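Local coordinates for oligopeptide ABC transporter, periplasmic oligopeptide-binding protein, putative (Thermotoga maritima MSB8, PDB 5IPW) that probably binds oligopeptides outside the cytoplasmic membrane and hands them to an ABC transporter for uptake, at residues M26-K29 with L30-G34; L36-V39 with E40-L43. All coordinates share one frame; numbering follows the deposited sequence.

Contact 1: M26-K29 with L30-G34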
loop_
_atom_site.group_PDB
_atom_site.type_symbol
_atom_site.label_atom_id
_atom_site.label_comp_id
_atom_site.label_asym_id
_atom_site.label_seq_id
_atom_site.Cartn_x
_atom_site.Cartn_y
_atom_site.Cartn_z
ATOM N N MET A 26 20.012 3.768 28.611
ATOM C CA MET A 26 21.130 3.031 28.025
ATOM C C MET A 26 22.072 3.943 27.240
ATOM O O MET A 26 23.272 3.694 27.186
ATOM C CB MET A 26 20.641 1.880 27.128
ATOM C CG MET A 26 19.985 2.305 25.820
ATOM S SD MET A 26 19.728 0.960 24.649
ATOM C CE MET A 26 21.307 0.928 23.812
ATOM N N LEU A 27 21.536 4.988 26.618
ATOM C CA LEU A 27 22.379 5.946 25.907
ATOM C C LEU A 27 23.085 6.894 26.874
ATOM O O LEU A 27 24.235 7.266 26.642
ATOM C CB LEU A 27 21.566 6.730 24.878
ATOM C CG LEU A 27 20.923 5.896 23.773
ATOM C CD1 LEU A 27 20.167 6.797 22.813
ATOM C CD2 LEU A 27 21.964 5.095 23.006
ATOM N N THR A 28 22.405 7.281 27.951
ATOM C CA THR A 28 23.013 8.131 28.970
ATOM C C THR A 28 24.212 7.446 29.597
ATOM O O THR A 28 25.218 8.086 29.876
ATOM C CB THR A 28 22.028 8.500 30.088
ATOM O OG1 THR A 28 20.869 9.119 29.523
ATOM C CG2 THR A 28 22.672 9.466 31.072
ATOM N N LYS A 29 24.099 6.145 29.817
ATOM C CA LYS A 29 25.195 5.384 30.383
ATOM C C LYS A 29 26.413 5.455 29.465
ATOM O O LYS A 29 27.531 5.668 29.930
ATOM C CB LYS A 29 24.779 3.934 30.616
ATOM C CG LYS A 29 25.835 3.119 31.334
ATOM C CD LYS A 29 25.286 1.793 31.840
ATOM C CE LYS A 29 26.410 0.812 32.152
ATOM N NZ LYS A 29 25.911 -0.566 32.418
ATOM N N LEU A 30 26.185 5.301 28.162
ATOM C CA LEU A 30 27.268 5.373 27.184
ATOM C C LEU A 30 27.965 6.728 27.147
ATOM O O LEU A 30 29.181 6.777 27.007
ATOM C CB LEU A 30 26.772 5.030 25.776
ATOM C CG LEU A 30 26.386 3.574 25.489
ATOM C CD1 LEU A 30 25.777 3.475 24.101
ATOM C CD2 LEU A 30 27.572 2.630 25.609
ATOM N N VAL A 31 27.216 7.823 27.250
ATOM C CA VAL A 31 27.854 9.156 27.178
ATOM C C VAL A 31 28.620 9.428 28.470
ATOM O O VAL A 31 29.678 10.058 28.438
ATOM C CB VAL A 31 26.908 10.347 26.758
ATOM C CG1 VAL A 31 25.495 9.906 26.422
ATOM C CG2 VAL A 31 26.885 11.473 27.786
ATOM N N GLU A 32 28.102 8.926 29.587
ATOM C CA GLU A 32 28.787 9.034 30.876
ATOM C C GLU A 32 30.093 8.234 30.892
ATOM O O GLU A 32 31.073 8.660 31.498
ATOM C CB GLU A 32 27.863 8.576 32.007
ATOM C CG GLU A 32 26.800 9.608 32.365
ATOM C CD GLU A 32 25.812 9.127 33.420
ATOM O OE1 GLU A 32 25.841 7.931 33.789
ATOM O OE2 GLU A 32 24.995 9.961 33.875
ATOM N N GLU A 33 30.096 7.084 30.222
ATOM C CA GLU A 33 31.318 6.296 30.011
ATOM C C GLU A 33 32.238 6.856 28.915
ATOM O O GLU A 33 33.314 6.313 28.697
ATOM C CB GLU A 33 30.966 4.849 29.664
ATOM C CG GLU A 33 30.309 4.084 30.799
ATOM C CD GLU A 33 29.643 2.793 30.346
ATOM O OE1 GLU A 33 29.575 2.523 29.122
ATOM O OE2 GLU A 33 29.179 2.038 31.225
ATOM N N GLY A 34 31.817 7.913 28.220
ATOM C CA GLY A 34 32.650 8.571 27.211
ATOM C C GLY A 34 32.596 7.984 25.808
ATOM O O GLY A 34 33.344 8.416 24.930
#

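Contact 2: L36-V39 with E40-L43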
loop_
_atom_site.group_PDB
_atom_site.type_symbol
_atom_site.label_atom_id
_atom_site.label_comp_id
_atom_site.label_asym_id
_atom_site.label_seq_id
_atom_site.Cartn_x
_atom_site.Cartn_y
_atom_site.Cartn_z
ATOM N N LEU A 36 29.878 7.958 23.721
ATOM C CA LEU A 36 28.886 8.610 22.857
ATOM C C LEU A 36 28.852 10.099 23.128
ATOM O O LEU A 36 28.920 10.512 24.275
ATOM C CB LEU A 36 27.480 8.063 23.113
ATOM C CG LEU A 36 26.831 7.091 22.122
ATOM C CD1 LEU A 36 25.372 6.915 22.507
ATOM C CD2 LEU A 36 26.924 7.552 20.675
ATOM N N PRO A 37 28.727 10.920 22.082
ATOM C CA PRO A 37 28.443 12.329 22.347
ATOM C C PRO A 37 27.055 12.495 22.980
ATOM O O PRO A 37 26.208 11.606 22.848
ATOM C CB PRO A 37 28.485 12.977 20.961
ATOM C CG PRO A 37 29.160 11.993 20.066
ATOM C CD PRO A 37 28.925 10.637 20.652
ATOM N N PRO A 38 26.812 13.623 23.664
ATOM C CA PRO A 38 25.510 13.754 24.323
ATOM C C PRO A 38 24.385 14.022 23.325
ATOM O O PRO A 38 24.639 14.460 22.205
ATOM C CB PRO A 38 25.715 14.933 25.276
ATOM C CG PRO A 38 26.821 15.747 24.668
ATOM C CD PRO A 38 27.646 14.831 23.805
ATOM N N VAL A 39 23.152 13.751 23.741
ATOM C CA VAL A 39 21.990 13.831 22.847
ATOM C C VAL A 39 21.884 15.163 22.080
ATOM O O VAL A 39 21.509 15.180 20.904
ATOM C CB VAL A 39 20.674 13.498 23.603
ATOM C CG1 VAL A 39 20.441 14.431 24.787
ATOM C CG2 VAL A 39 19.481 13.521 22.662
ATOM N N GLU A 40 22.244 16.262 22.738
ATOM C CA GLU A 40 22.176 17.602 22.133
ATOM C C GLU A 40 23.024 17.675 20.872
ATOM O O GLU A 40 22.659 18.340 19.893
ATOM C CB GLU A 40 22.665 18.672 23.120
ATOM C CG GLU A 40 21.742 18.923 24.304
ATOM C CD GLU A 40 21.896 17.913 25.438
ATOM O OE1 GLU A 40 22.962 17.239 25.525
ATOM O OE2 GLU A 40 20.940 17.802 26.250
ATOM N N GLN A 41 24.165 16.989 20.924
ATOM C CA GLN A 41 25.095 16.907 19.808
ATOM C C GLN A 41 24.688 15.849 18.775
ATOM O O GLN A 41 24.838 16.070 17.563
ATOM C CB GLN A 41 26.483 16.595 20.343
ATOM C CG GLN A 41 27.561 16.558 19.273
ATOM C CD GLN A 41 28.948 16.342 19.852
ATOM O OE1 GLN A 41 29.230 16.716 21.007
ATOM N NE2 GLN A 41 29.828 15.735 19.053
ATOM N N ARG A 42 24.195 14.705 19.261
ATOM C CA ARG A 42 23.726 13.609 18.400
ATOM C C ARG A 42 22.563 14.010 17.498
ATOM O O ARG A 42 22.537 13.665 16.317
ATOM C CB ARG A 42 23.245 12.442 19.246
ATOM C CG ARG A 42 24.309 11.495 19.755
ATOM C CD ARG A 42 23.626 10.332 20.457
ATOM N NE ARG A 42 23.621 10.542 21.888
ATOM C CZ ARG A 42 22.624 10.278 22.722
ATOM N NH1 ARG A 42 21.463 9.788 22.325
ATOM N NH2 ARG A 42 22.808 10.531 23.998
ATOM N N LEU A 43 21.582 14.701 18.073
ATOM C CA LEU A 43 20.411 15.168 17.314
ATOM C C LEU A 43 20.778 16.239 16.285
ATOM O O LEU A 43 21.779 16.931 16.435
ATOM C CB LEU A 43 19.358 15.746 18.261
ATOM C CG LEU A 43 18.650 14.759 19.179
ATOM C CD1 LEU A 43 17.999 15.511 20.323
ATOM C CD2 LEU A 43 17.612 13.958 18.411
#

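Contact 1: M26-K29 with L30-G34
K29 and E33, one helical turn apart, bring their side chains together on the outer face of helix 25-32. With CG anti to the backbone N (chi1 -174°) the extended lysine stands out from the side of the helix, and E33 leans back so that its carboxylate crosses the lysine chain at a slant. E33 OE2 lies 3.2 Å from K29 CE and 3.5 Å from K29 CG, so the carboxylate meets the methylene chain rather than the ammonium group. K29 NZ is 4.3 Å from that OE2, too far for a salt bridge but near enough for a probable electrostatic attraction. The other oxygen, E33 OE1, forms a salt bridge with K35. The long, flexible chains of lysine and glutamate suit this exposed face.

T28 and E32 repeat the spacing one residue earlier, their side chains likewise oblique to each other. The methyl T28 CG2 faces E32 OE2 at 3.7 Å, while T28 OG1 turns to the other side and hydrogen-bonds E23. The branched threonine thus presents an apolar branch to its helical neighbour and a polar one to the preceding loop. On the inner side, L27 CD2 and L30 CD1 make a loose apolar contact at 4.3 Å; L27 also packs against P259 and Q270, and a leucine fits this buried place.

Backbone bonds bind the two halves: V31 N to L27 O (3.1 Å), E32 N to T28 O (3.0 Å) and E33 N to K29 O (2.9 Å). At G34 the chain takes a positive phi of 86°, where a CB would press on the preceding carbonyl oxygen, so glycine suits the place. With that phi and two backbone bonds back into the last turn, the helix ends in a Schellman motif.

Contact 2: L36-V39 with E40-L43
The N-terminal cap of helix 39-42 is formed where P37 and P38 meet Q41 and R42, with P38 at the N-cap position. P38 O accepts two backbone donors, R42 N at 3.0 Å and Q41 N at 2.9 Å. Both prolines are extended (psi close to 160°), and having no N-H of their own they suit the approach to a helix start, where backbone N-H groups have no preceding turn to bond.

The R42 side chain folds back over the start of the helix. Its CG lies beside the backbone N and the chain bends at chi3 (-98°), which brings NE to P37 O at 3.0 Å in a nearly straight bond (172°) within the guanidinium plane. V39 CA covers the centre of one guanidinium face, 3.5 Å above it, while L36 CD1 lies over the opposite face, displaced toward the rim. NH2 forms a salt bridge with E23, outside the turn. A leucine in place of R42 would probably leave the P37 carbonyl without this donor and the E23 carboxylate without its charged mate.

The other side chains pack along the turn. The Q41 amide is reached by P37 CB, 3.6 Å from Q41 CD, the two side chains nearly perpendicular. V39 and L43 run alongside each other and point the same way, CG2 to CD1 at 3.4 Å, as suits two apolar residues on the buried side.

With one edge bonded to a main-chain carbonyl, both faces covered and the charge matched by E23, the buried guanidinium is likely to be fixed in its rotation and to remain positively charged.

In the fold
Contact 1 closes the last turns of helix 25-32 before contact 2 opens the short helix 39-42, the two following each other in the chain with their centres about 10 Å apart. Between them the chain turns back, so L27, L30 and V31 of the first helix pack against L36 and R42; L27 CD1 lies 3.3 Å from R42 NH1. E23, in the loop ahead of both, joins them, bonding to T28 and to R42. Both lie 35 to 40 Å from the chain centre, at its periphery. Together the two short helices and the turn between them form one compact unit near the N-terminus; contact 1 touches strand 252-257, and both reach the loop that follows it.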